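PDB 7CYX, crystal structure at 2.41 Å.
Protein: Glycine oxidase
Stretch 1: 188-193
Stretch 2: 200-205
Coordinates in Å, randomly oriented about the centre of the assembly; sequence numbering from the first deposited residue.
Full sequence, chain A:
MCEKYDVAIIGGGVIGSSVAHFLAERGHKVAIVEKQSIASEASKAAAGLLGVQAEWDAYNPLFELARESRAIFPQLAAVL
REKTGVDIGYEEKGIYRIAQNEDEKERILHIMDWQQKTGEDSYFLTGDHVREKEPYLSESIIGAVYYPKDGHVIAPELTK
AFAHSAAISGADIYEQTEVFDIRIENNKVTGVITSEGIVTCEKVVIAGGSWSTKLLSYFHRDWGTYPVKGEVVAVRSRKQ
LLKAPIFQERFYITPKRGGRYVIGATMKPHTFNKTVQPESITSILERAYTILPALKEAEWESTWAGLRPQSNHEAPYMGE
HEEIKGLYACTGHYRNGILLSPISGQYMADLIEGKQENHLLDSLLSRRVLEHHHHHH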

# COMPACT_ATOMS: atom_id res chain seq x y z
N LYS A 188 38.10 -18.59 -3.51
CA LYS A 188 36.67 -18.93 -3.40
C LYS A 188 36.01 -18.03 -2.36
O LYS A 188 36.68 -17.64 -1.40
CB LYS A 188 36.48 -20.40 -3.01
CG LYS A 188 36.44 -21.36 -4.19
CD LYS A 188 35.64 -22.61 -3.91
CE LYS A 188 34.56 -22.86 -4.95
NZ LYS A 188 35.12 -23.28 -6.25
N VAL A 189 34.75 -17.69 -2.58
CA VAL A 189 33.97 -16.86 -1.62
C VAL A 189 33.57 -17.77 -0.46
O VAL A 189 32.88 -18.73 -0.71
CB VAL A 189 32.73 -16.28 -2.31
CG1 VAL A 189 31.64 -15.94 -1.31
CG2 VAL A 189 33.07 -15.10 -3.19
N THR A 190 33.98 -17.46 0.77
CA THR A 190 33.61 -18.34 1.90
C THR A 190 32.71 -17.59 2.87
O THR A 190 32.20 -18.22 3.79
CB THR A 190 34.84 -18.81 2.68
OG1 THR A 190 35.51 -17.60 3.01
CG2 THR A 190 35.74 -19.70 1.86
N GLY A 191 32.54 -16.30 2.66
CA GLY A 191 31.66 -15.53 3.55
C GLY A 191 31.70 -14.06 3.24
O GLY A 191 32.19 -13.68 2.19
N VAL A 192 31.21 -13.26 4.18
CA VAL A 192 31.14 -11.79 4.00
C VAL A 192 31.45 -11.15 5.36
O VAL A 192 30.98 -11.67 6.35
CB VAL A 192 29.76 -11.42 3.46
CG1 VAL A 192 28.86 -10.87 4.53
CG2 VAL A 192 29.86 -10.48 2.28
N ILE A 193 32.26 -10.09 5.37
CA ILE A 193 32.67 -9.43 6.65
C ILE A 193 31.78 -8.21 6.88
O ILE A 193 31.85 -7.28 6.10
CB ILE A 193 34.16 -9.08 6.60
CG1 ILE A 193 35.01 -10.34 6.48
CG2 ILE A 193 34.56 -8.27 7.81
CD1 ILE A 193 36.39 -10.11 5.97
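Stretch 2 (200-205) TCEKVV

What holds the apolar centre of the contact together? Val189 and Val204 meet at its middle: both point their CA-to-CB bonds toward the other stretch, and both sit near chi1 155°, in the t rotamer. Val189 CG1 comes within 3.7 Å of Val204 CG2. The same methyl of Val204 also reaches Val192, with Val204 CG2 lying 4.2 Å from Val192 CG2, so one side chain of stretch 2 touches two valines of the strand 189-193. Cys201, whose CA-to-CB bond runs sideways and whose chi1 is p, adds its sulfur to this cluster, with Cys201 SG 4.1 Å from Val189 CG1. All four residues are buried, as expected of a small patch packed by dispersion and the exclusion of water.

How does the second stretch run across the first? It does so in two parts, because the chain turns a corner at Glu202. Beyond the corner, Lys203 to Val205 are extended, and the axis of this segment passes that of strand 189-193 at a closest approach of 7.0 Å. The N-to-C directions make an angle of 54°, so the two segments cross obliquely. Beyond the corner the contact is local: Val204 packs inward, the CA-to-CB bond of Lys203 points away, and Val205 is out of reach, as is Ile193 at the far end of stretch 1.

What happens before the corner, where the backbones draw closest? Here Thr200 and Cys201 run antiparallel to stretch 1, and Gly191 CA lies 4.1 Å from Thr200 CA. Gly191 has no side chain, so only backbone atoms represent it here. The pairing is loose, however. Its one hydrogen bond to stretch 1 is weak, from Cys201 N to Thr190 O at 3.3 Å, with an N-H...O angle of 155°. In the other direction, Gly191 N is 3.4 Å from Cys201 O, but the angle is too poor for a hydrogen bond.

Where does the contact reach its polar edge? It does so around Thr190 and Glu202, whose CA atoms are 5.3 Å apart and whose CA-to-CB bonds both point away from the opposing stretch. Their polar ends find partners elsewhere in the structure, through Thr190 OG1 and Glu202 OE2. What faces across the gap is largely backbone: Val189 O lies 3.6 Å from Glu202 O, two acceptors that cannot bond to each other. Thr200 contributes a methyl here, its CG2 resting 3.6 Å from Thr190 O. Together the stretches bury 306 Å², counting both sides.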

# COMPACT_ATOMS: atom_id res chain seq x y z
N THR A 200 28.60 -16.51 6.90
CA THR A 200 29.15 -17.56 6.08
C THR A 200 28.27 -17.79 4.86
O THR A 200 27.08 -17.99 4.99
CB THR A 200 29.25 -18.90 6.82
OG1 THR A 200 29.89 -18.64 8.06
CG2 THR A 200 30.01 -19.93 6.03
N CYS A 201 28.89 -17.82 3.68
CA CYS A 201 28.16 -18.10 2.46
C CYS A 201 29.11 -18.68 1.42
O CYS A 201 30.32 -18.63 1.61
CB CYS A 201 27.47 -16.84 1.95
SG CYS A 201 28.63 -15.56 1.43
N GLU A 202 28.54 -19.23 0.34
CA GLU A 202 29.30 -19.88 -0.74
C GLU A 202 29.28 -19.02 -2.01
O GLU A 202 30.07 -19.24 -2.93
CB GLU A 202 28.73 -21.28 -1.05
CG GLU A 202 29.22 -22.38 -0.11
CD GLU A 202 28.91 -23.80 -0.56
OE1 GLU A 202 29.48 -24.23 -1.59
OE2 GLU A 202 28.08 -24.48 0.12
N LYS A 203 28.31 -18.11 -2.09
CA LYS A 203 28.20 -17.19 -3.20
C LYS A 203 27.83 -15.82 -2.62
O LYS A 203 27.19 -15.73 -1.57
CB LYS A 203 27.16 -17.64 -4.23
CG LYS A 203 27.42 -18.97 -4.91
CD LYS A 203 26.42 -19.26 -6.02
CE LYS A 203 26.33 -20.71 -6.44
NZ LYS A 203 27.66 -21.36 -6.49
N VAL A 204 28.25 -14.77 -3.32
CA VAL A 204 27.95 -13.41 -2.97
C VAL A 204 27.40 -12.73 -4.21
O VAL A 204 27.87 -13.02 -5.31
CB VAL A 204 29.20 -12.68 -2.47
CG1 VAL A 204 29.10 -11.18 -2.68
CG2 VAL A 204 29.45 -12.98 -1.01
N VAL A 205 26.43 -11.83 -4.01
CA VAL A 205 26.01 -10.89 -5.03
C VAL A 205 26.12 -9.45 -4.50
O VAL A 205 25.53 -9.09 -3.47
CB VAL A 205 24.58 -11.17 -5.51
CG1 VAL A 205 24.25 -10.29 -6.71
CG2 VAL A 205 24.37 -12.64 -5.83